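Local coordinates for putative uncharacterized protein PH0242 (Pyrococcus horikoshii, PDB 3VU1), which is the C-terminal globular domain of a predicted archaeal oligosaccharyltransferase of the AglB family, a mostly beta-stranded structure that holds a calcium ion, at residues I74-F79 / M317-E322; E80-N85 / P415-F420; R251-Y256 / R288-A293. One frame throughout, in Å; residues are numbered along the deposited sequence.

Interaction 1: I74-F79 / M317-E322. With CA (calcium ion), chain C.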
# COMPACT_ATOMS: atom_id res chain seq x y z
N ILE A 74 -12.16 -2.98 -0.64
CA ILE A 74 -11.77 -3.95 0.34
C ILE A 74 -10.25 -4.04 0.50
O ILE A 74 -9.78 -4.49 1.55
CB ILE A 74 -12.35 -5.35 0.06
CG1 ILE A 74 -12.64 -6.07 1.38
CG2 ILE A 74 -11.42 -6.19 -0.81
CD1 ILE A 74 -13.58 -7.23 1.14
N SER A 75 -9.51 -3.59 -0.51
CA SER A 75 -8.05 -3.71 -0.47
C SER A 75 -7.41 -2.55 0.29
O SER A 75 -6.18 -2.51 0.47
CB SER A 75 -7.48 -3.82 -1.87
OG SER A 75 -7.37 -2.53 -2.44
N GLU A 76 -8.24 -1.63 0.76
CA GLU A 76 -7.76 -0.43 1.43
C GLU A 76 -7.47 -0.66 2.90
O GLU A 76 -8.22 -0.33 3.80
CB GLU A 76 -8.68 0.77 1.21
CG GLU A 76 -8.52 1.43 -0.15
CD GLU A 76 -9.16 2.82 -0.22
OE1 GLU A 76 -9.09 3.58 0.78
OE2 GLU A 76 -9.73 3.15 -1.29
N VAL A 77 -6.32 -1.20 3.13
CA VAL A 77 -5.86 -1.52 4.44
C VAL A 77 -5.24 -0.28 5.13
O VAL A 77 -4.66 0.59 4.48
CB VAL A 77 -4.90 -2.69 4.24
CG1 VAL A 77 -3.66 -2.56 5.12
CG2 VAL A 77 -5.68 -3.98 4.39
N ASP A 78 -5.37 -0.20 6.45
CA ASP A 78 -4.90 0.99 7.14
C ASP A 78 -3.42 0.89 7.54
O ASP A 78 -3.05 0.80 8.74
CB ASP A 78 -5.83 1.38 8.30
CG ASP A 78 -5.33 2.61 9.07
OD1 ASP A 78 -4.69 3.50 8.50
OD2 ASP A 78 -5.58 2.68 10.29
N PHE A 79 -2.56 0.95 6.53
CA PHE A 79 -1.10 0.92 6.77
C PHE A 79 -0.58 2.05 7.66
O PHE A 79 0.50 1.91 8.28
CB PHE A 79 -0.31 0.92 5.46
CG PHE A 79 -0.41 -0.35 4.69
CD1 PHE A 79 -0.71 -0.32 3.32
CD2 PHE A 79 -0.19 -1.58 5.30
CE1 PHE A 79 -0.78 -1.50 2.58
CE2 PHE A 79 -0.26 -2.75 4.57
CZ PHE A 79 -0.56 -2.72 3.22
N MET A 317 -13.34 13.75 5.54
CA MET A 317 -13.55 13.05 4.27
C MET A 317 -13.52 11.52 4.48
O MET A 317 -12.58 11.00 5.06
CB MET A 317 -12.52 13.51 3.24
CG MET A 317 -12.77 12.96 1.84
SD MET A 317 -11.65 13.55 0.53
CE MET A 317 -11.87 15.32 0.68
N ASN A 318 -14.55 10.82 4.03
CA ASN A 318 -14.55 9.36 4.03
C ASN A 318 -13.56 8.76 3.02
O ASN A 318 -13.60 9.12 1.83
CB ASN A 318 -15.93 8.82 3.71
CG ASN A 318 -16.04 7.32 3.95
OD1 ASN A 318 -15.60 6.51 3.16
ND2 ASN A 318 -16.62 6.97 5.08
N HIS A 319 -12.72 7.83 3.46
CA HIS A 319 -11.65 7.32 2.60
C HIS A 319 -12.13 6.42 1.53
O HIS A 319 -11.38 6.08 0.63
CB HIS A 319 -10.54 6.69 3.41
CG HIS A 319 -10.89 5.34 4.00
ND1 HIS A 319 -10.72 4.18 3.33
CD2 HIS A 319 -11.37 5.00 5.26
CE1 HIS A 319 -11.10 3.15 4.10
NE2 HIS A 319 -11.49 3.65 5.29
N LEU A 320 -13.40 6.03 1.60
CA LEU A 320 -14.04 5.24 0.53
C LEU A 320 -14.90 6.08 -0.42
O LEU A 320 -15.39 5.56 -1.41
CB LEU A 320 -14.90 4.12 1.12
CG LEU A 320 -14.12 3.17 2.01
CD1 LEU A 320 -15.07 2.30 2.83
CD2 LEU A 320 -13.15 2.35 1.16
N GLU A 321 -15.06 7.36 -0.10
CA GLU A 321 -15.92 8.26 -0.88
C GLU A 321 -15.37 9.68 -0.89
O GLU A 321 -16.00 10.64 -0.44
CB GLU A 321 -17.35 8.21 -0.36
CG GLU A 321 -18.15 7.04 -0.91
CD GLU A 321 -19.56 6.95 -0.35
OE1 GLU A 321 -20.42 6.33 -1.02
OE2 GLU A 321 -19.81 7.50 0.76
N GLU A 322 -14.16 9.80 -1.41
CA GLU A 322 -13.46 11.06 -1.36
C GLU A 322 -13.98 11.96 -2.48
O GLU A 322 -14.48 11.47 -3.48
CB GLU A 322 -11.94 10.82 -1.41
CG GLU A 322 -11.56 9.75 -2.40
CD GLU A 322 -11.12 8.42 -1.79
OE1 GLU A 322 -10.12 8.41 -1.04
OE2 GLU A 322 -11.72 7.37 -2.14
CA CA C . -9.49 5.60 -0.78
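Glu76 and His319 show how a metal ion can sew together two loops far apart in sequence. The carboxylate of Glu76 grips the calcium ion with both oxygens, OE1 lying 2.6 Å and OE2 2.5 Å from the metal. From the other loop His319 contributes its backbone, with O at 2.4 Å from calcium, and Glu322 adds OE1 at a longer 2.9 Å. The backbone oxygen of Ala285 completes the set of protein ligands.

The imidazole of His319 serves the site as a second-shell group. Its ND1 donates to Glu76 OE1 over 3.1 Å with an N-H...O angle of 160°, and the acceptor lies close to the ring plane. Seen from the carboxylate, the donor comes from above, 42° out of the plane. Since Gly287 N also donates to this oxygen, OE1 is held by a metal and two N-H groups, which should fix the rotation of the carboxylate. The Glu76 chain runs extended beyond CG (chi2 -165°), carrying the carboxylate from the loop across to the metal.

Outward, the contact thins. Exposed Leu320 adds a light apolar touch, its CD2 4.2 Å from Glu76 CD, and Glu322 reaches the calcium without meeting the loop 74-79 closely. The turn itself is braced locally: Asn318 OD1 accepts from Leu320 N at 2.7 Å, an Asx turn, within a type I beta turn that presents the His319 carbonyl.

Val77, next to the metal ligand, packs on Ile63 and Leu66 of helix 60-69, while Glu76 also touches Phe228 of helix 228-235. Segment 317-322 leads from strand 316-317 toward strand 325-331; the calcium thus joins this connection to the loop that follows helix 60-69.

Interaction 2: E80-N85 / P415-F420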
# COMPACT_ATOMS: atom_id res chain seq x y z
N GLU A 80 -1.31 3.17 7.72
CA GLU A 80 -0.88 4.28 8.55
C GLU A 80 -0.76 3.87 10.03
O GLU A 80 0.20 4.24 10.70
CB GLU A 80 -1.79 5.52 8.39
CG GLU A 80 -1.47 6.66 9.36
CD GLU A 80 -0.04 7.20 9.24
OE1 GLU A 80 0.31 8.20 9.94
OE2 GLU A 80 0.74 6.63 8.44
N SER A 81 -1.71 3.07 10.52
CA SER A 81 -1.67 2.64 11.90
C SER A 81 -0.39 1.86 12.20
O SER A 81 0.04 1.83 13.34
CB SER A 81 -2.89 1.80 12.26
OG SER A 81 -2.78 0.55 11.64
N TRP A 82 0.24 1.28 11.19
CA TRP A 82 1.56 0.66 11.37
C TRP A 82 2.71 1.60 11.22
O TRP A 82 3.84 1.14 11.34
CB TRP A 82 1.81 -0.52 10.42
CG TRP A 82 0.79 -1.63 10.41
CD1 TRP A 82 -0.27 -1.84 11.30
CD2 TRP A 82 0.70 -2.74 9.46
NE1 TRP A 82 -0.99 -2.96 10.95
CE2 TRP A 82 -0.45 -3.54 9.85
CE3 TRP A 82 1.44 -3.12 8.36
CZ2 TRP A 82 -0.82 -4.69 9.16
CZ3 TRP A 82 1.06 -4.28 7.67
CH2 TRP A 82 -0.05 -5.03 8.06
N GLU A 83 2.45 2.88 10.95
CA GLU A 83 3.49 3.89 10.64
C GLU A 83 4.32 3.52 9.42
O GLU A 83 5.52 3.88 9.33
CB GLU A 83 4.44 4.10 11.80
CG GLU A 83 4.02 5.13 12.81
CD GLU A 83 4.72 4.93 14.14
OE1 GLU A 83 5.95 5.19 14.18
OE2 GLU A 83 4.06 4.51 15.13
N LEU A 84 3.69 2.80 8.49
CA LEU A 84 4.35 2.30 7.29
C LEU A 84 4.87 3.44 6.41
O LEU A 84 4.11 4.36 6.07
CB LEU A 84 3.43 1.40 6.48
CG LEU A 84 4.14 0.70 5.30
CD1 LEU A 84 5.16 -0.29 5.83
CD2 LEU A 84 3.16 0.02 4.37
N ASN A 85 6.15 3.35 6.05
CA ASN A 85 6.81 4.34 5.24
C ASN A 85 7.06 3.84 3.81
O ASN A 85 6.81 4.56 2.84
CB ASN A 85 8.13 4.75 5.92
CG ASN A 85 7.90 5.55 7.19
OD1 ASN A 85 8.03 5.04 8.31
ND2 ASN A 85 7.53 6.81 7.03
N PRO A 415 -10.03 -11.30 5.40
CA PRO A 415 -9.36 -10.67 6.56
C PRO A 415 -9.90 -9.31 6.94
O PRO A 415 -10.32 -8.58 6.09
CB PRO A 415 -7.90 -10.54 6.11
CG PRO A 415 -7.91 -10.79 4.66
CD PRO A 415 -9.08 -11.63 4.32
N HIS A 416 -9.86 -9.01 8.24
CA HIS A 416 -10.26 -7.73 8.80
C HIS A 416 -9.21 -7.22 9.76
O HIS A 416 -8.53 -8.01 10.43
CB HIS A 416 -11.55 -7.89 9.58
CG HIS A 416 -12.76 -8.23 8.74
ND1 HIS A 416 -13.75 -7.32 8.47
CD2 HIS A 416 -13.18 -9.43 8.17
CE1 HIS A 416 -14.73 -7.91 7.75
NE2 HIS A 416 -14.39 -9.21 7.57
N MET A 417 -9.07 -5.90 9.86
CA MET A 417 -8.22 -5.32 10.87
C MET A 417 -8.94 -4.14 11.55
O MET A 417 -9.15 -3.08 10.91
CB MET A 417 -6.90 -4.87 10.28
CG MET A 417 -6.04 -4.15 11.30
SD MET A 417 -4.38 -3.80 10.70
CE MET A 417 -4.69 -2.27 9.84
N ASP A 418 -9.31 -4.32 12.82
CA ASP A 418 -9.91 -3.24 13.62
C ASP A 418 -8.93 -2.73 14.68
O ASP A 418 -8.28 -3.51 15.39
CB ASP A 418 -11.22 -3.68 14.26
CG ASP A 418 -12.14 -4.44 13.28
OD1 ASP A 418 -12.93 -5.30 13.76
OD2 ASP A 418 -12.08 -4.19 12.03
N THR A 419 -8.81 -1.41 14.76
CA THR A 419 -8.00 -0.77 15.77
C THR A 419 -8.91 0.13 16.59
O THR A 419 -9.92 0.63 16.08
CB THR A 419 -6.91 0.13 15.15
OG1 THR A 419 -7.54 1.22 14.48
CG2 THR A 419 -6.05 -0.64 14.18
N PHE A 420 -8.57 0.32 17.87
CA PHE A 420 -9.26 1.27 18.72
C PHE A 420 -8.36 1.64 19.86
O PHE A 420 -7.50 0.85 20.26
CB PHE A 420 -10.65 0.78 19.19
CG PHE A 420 -10.65 -0.52 19.97
CD1 PHE A 420 -10.86 -1.74 19.33
CD2 PHE A 420 -10.49 -0.52 21.37
CE1 PHE A 420 -10.90 -2.94 20.07
CE2 PHE A 420 -10.51 -1.72 22.10
CZ PHE A 420 -10.72 -2.93 21.46
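A Met-aromatic contact fastens the loop 80-85 to strand 412-431, a long strand that pairs antiparallel with strand 385-401. Met417 projects from the strand and Trp82 from the loop, and the two side chains cross obliquely. The sulfur SD of Met417 sits 4.5 Å from the centroid of the five-membered ring of Trp82, on a line 68° from the ring normal, an oblique approach; the sulfur lies by the NE1 corner and also touches CZ2. Its nearest indole atom is Trp82 NE1, 3.5 Å from SD. On the benzene part, Trp82 CZ2 lies 4.0 Å from Met417 SD.

The shape of the methionine explains how one residue serves two partners. Its chain leaves the strand extended, with CG anti to the backbone N (chi1 176°), and bends only at the thioether, where chi3 of 85° sets the methyl CE between Trp82 NE1 and Ser81 OG, 3.9 Å from each. Ser81 OG packs against that methyl; its hydrogen-bond partner is Asp78 O.

Trp82 has further partners: Phe79 meets it edge-to-face, Arg60 makes a cation-pi contact with it, and helix 60-69 supplies Ile63 and Leu64 against its side chain. Thr419, two residues along the strand, closes the contact more loosely. Its methyl CG2 lies 4.3 Å from Ser81 OG.

Interaction 3: R251-Y256 / R288-A293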
# COMPACT_ATOMS: atom_id res chain seq x y z
N ARG A 251 2.07 7.05 0.87
CA ARG A 251 1.47 8.31 1.26
C ARG A 251 0.02 8.05 1.46
O ARG A 251 -0.73 7.89 0.48
CB ARG A 251 1.67 9.35 0.19
CG ARG A 251 3.12 9.73 -0.02
CD ARG A 251 3.25 10.44 -1.34
NE ARG A 251 4.57 11.03 -1.49
CZ ARG A 251 4.97 11.69 -2.58
NH1 ARG A 251 4.14 11.86 -3.60
NH2 ARG A 251 6.18 12.20 -2.61
N PRO A 252 -0.40 7.94 2.72
CA PRO A 252 -1.81 7.61 3.01
C PRO A 252 -2.79 8.67 2.46
O PRO A 252 -3.89 8.33 2.02
CB PRO A 252 -1.86 7.51 4.54
CG PRO A 252 -0.63 8.23 5.04
CD PRO A 252 0.40 8.18 3.94
N PHE A 253 -2.38 9.94 2.47
CA PHE A 253 -3.20 11.02 1.88
C PHE A 253 -2.50 11.69 0.71
O PHE A 253 -1.49 12.37 0.87
CB PHE A 253 -3.62 12.04 2.95
CG PHE A 253 -4.17 11.40 4.17
CD1 PHE A 253 -3.42 11.37 5.36
CD2 PHE A 253 -5.40 10.75 4.14
CE1 PHE A 253 -3.92 10.75 6.50
CE2 PHE A 253 -5.89 10.11 5.26
CZ PHE A 253 -5.15 10.10 6.45
N ALA A 254 -3.03 11.49 -0.48
CA ALA A 254 -2.34 11.94 -1.66
C ALA A 254 -3.28 12.61 -2.66
O ALA A 254 -4.52 12.43 -2.62
CB ALA A 254 -1.63 10.77 -2.32
N ILE A 255 -2.67 13.38 -3.56
CA ILE A 255 -3.38 14.04 -4.63
C ILE A 255 -3.00 13.33 -5.92
O ILE A 255 -1.81 13.24 -6.25
CB ILE A 255 -3.00 15.54 -4.70
CG1 ILE A 255 -3.59 16.26 -3.50
CG2 ILE A 255 -3.46 16.14 -6.03
CD1 ILE A 255 -3.08 17.67 -3.29
N TYR A 256 -3.99 12.82 -6.63
CA TYR A 256 -3.71 12.11 -7.86
C TYR A 256 -3.87 12.91 -9.15
O TYR A 256 -3.56 12.40 -10.22
CB TYR A 256 -4.51 10.81 -7.95
CG TYR A 256 -6.01 10.91 -8.02
CD1 TYR A 256 -6.68 10.75 -9.23
CD2 TYR A 256 -6.77 11.13 -6.87
CE1 TYR A 256 -8.06 10.81 -9.30
CE2 TYR A 256 -8.16 11.20 -6.93
CZ TYR A 256 -8.79 11.02 -8.14
OH TYR A 256 -10.15 11.08 -8.21
N ARG A 288 -7.48 5.10 5.77
CA ARG A 288 -8.05 5.89 6.87
C ARG A 288 -8.66 7.22 6.44
O ARG A 288 -8.22 7.84 5.46
CB ARG A 288 -7.06 6.06 8.03
CG ARG A 288 -5.88 6.96 7.74
CD ARG A 288 -5.09 7.32 8.99
NE ARG A 288 -4.83 6.13 9.80
CZ ARG A 288 -4.53 6.13 11.10
NH1 ARG A 288 -4.41 7.27 11.78
NH2 ARG A 288 -4.35 4.97 11.72
N ASP A 289 -9.67 7.67 7.18
CA ASP A 289 -10.31 8.96 6.90
C ASP A 289 -9.41 10.17 7.11
O ASP A 289 -8.46 10.13 7.92
CB ASP A 289 -11.56 9.11 7.77
CG ASP A 289 -12.62 8.07 7.46
OD1 ASP A 289 -12.75 7.60 6.30
OD2 ASP A 289 -13.32 7.71 8.40
N ILE A 290 -9.71 11.25 6.38
CA ILE A 290 -9.21 12.59 6.75
C ILE A 290 -10.14 13.14 7.85
O ILE A 290 -11.36 13.08 7.67
CB ILE A 290 -9.19 13.51 5.53
CG1 ILE A 290 -8.26 12.93 4.46
CG2 ILE A 290 -8.73 14.91 5.91
CD1 ILE A 290 -8.56 13.37 3.05
N LYS A 291 -9.59 13.61 8.97
CA LYS A 291 -10.36 14.21 10.09
C LYS A 291 -9.65 15.44 10.60
O LYS A 291 -8.47 15.35 10.98
CB LYS A 291 -10.46 13.28 11.31
CG LYS A 291 -11.37 12.08 11.14
CD LYS A 291 -11.43 11.19 12.38
CE LYS A 291 -10.20 10.31 12.50
NZ LYS A 291 -10.48 9.14 13.38
N ASN A 292 -10.36 16.57 10.66
CA ASN A 292 -9.84 17.77 11.32
C ASN A 292 -8.49 18.08 10.80
O ASN A 292 -7.55 18.16 11.56
CB ASN A 292 -9.74 17.58 12.85
CG ASN A 292 -11.05 17.15 13.48
OD1 ASN A 292 -12.11 17.70 13.20
ND2 ASN A 292 -10.99 16.12 14.29
N ALA A 293 -8.41 18.23 9.49
CA ALA A 293 -7.15 18.31 8.76
C ALA A 293 -6.92 19.73 8.23
O ALA A 293 -7.86 20.41 7.83
CB ALA A 293 -7.17 17.31 7.60
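The backbone oxygen of Asp289 accepts a hydrogen bond from Gln343 NE2 and also packs against Phe253, 3.6 Å from CZ. The preceding carbonyl meets the same ring differently. Arg288 O stands near the ring plane, at the edge, 3.3 Å from Phe253 CE2, where the slightly positive ring hydrogens would suit an oxygen.

Apolar groups complete the seat. Ile290 brings CG1 to 3.6 Å from Phe253 CD2, oblique to the ring, and the two side chains lie alongside, running in opposite senses. The aliphatic part of Arg288 supports the far end, with CG 3.5 Å from Phe253 CZ. A bend farther along (chi3 47°) carries its guanidinium away to Asp78, with which NE forms a salt bridge.

Phe253 begins strand 253-262, and the segment facing it passes through the short strand 290-291, so the ring bridges these two strands. Tyr481, of strand 464-487, meets the same ring edge-to-face.

The contact is thus probably held mainly by dispersion, perhaps with a weak electrostatic share from the carbonyl at the ring edge: one hydrocarbon ring rests against two peptide oxygens, a methylene of isoleucine and the stem of an arginine whose guanidinium pairs with Asp78.

In the fold
The three contacts are neighbours, centres about 9 to 15 Å apart, yet each uses a different chemistry. Interaction 1 is metal-centred and ionic, with a buried carboxylate on one side and an exposed leucine on the other. Interactions 2 and 3 depend on an aromatic ring, against a thioether in one and against backbone carbonyls and aliphatic stems in the other; both pair buried with partly exposed residues. Interactions 1 and 2 draw on successive parts of the same loop, 74-79 and 80-85, which reaches both the calcium site and strand 412-431. Segment 288-293 of interaction 3 is tied to interaction 1 twice, through Arg288 with Asp78 and Asp289 with His319, and packs against Glu80 of interaction 2.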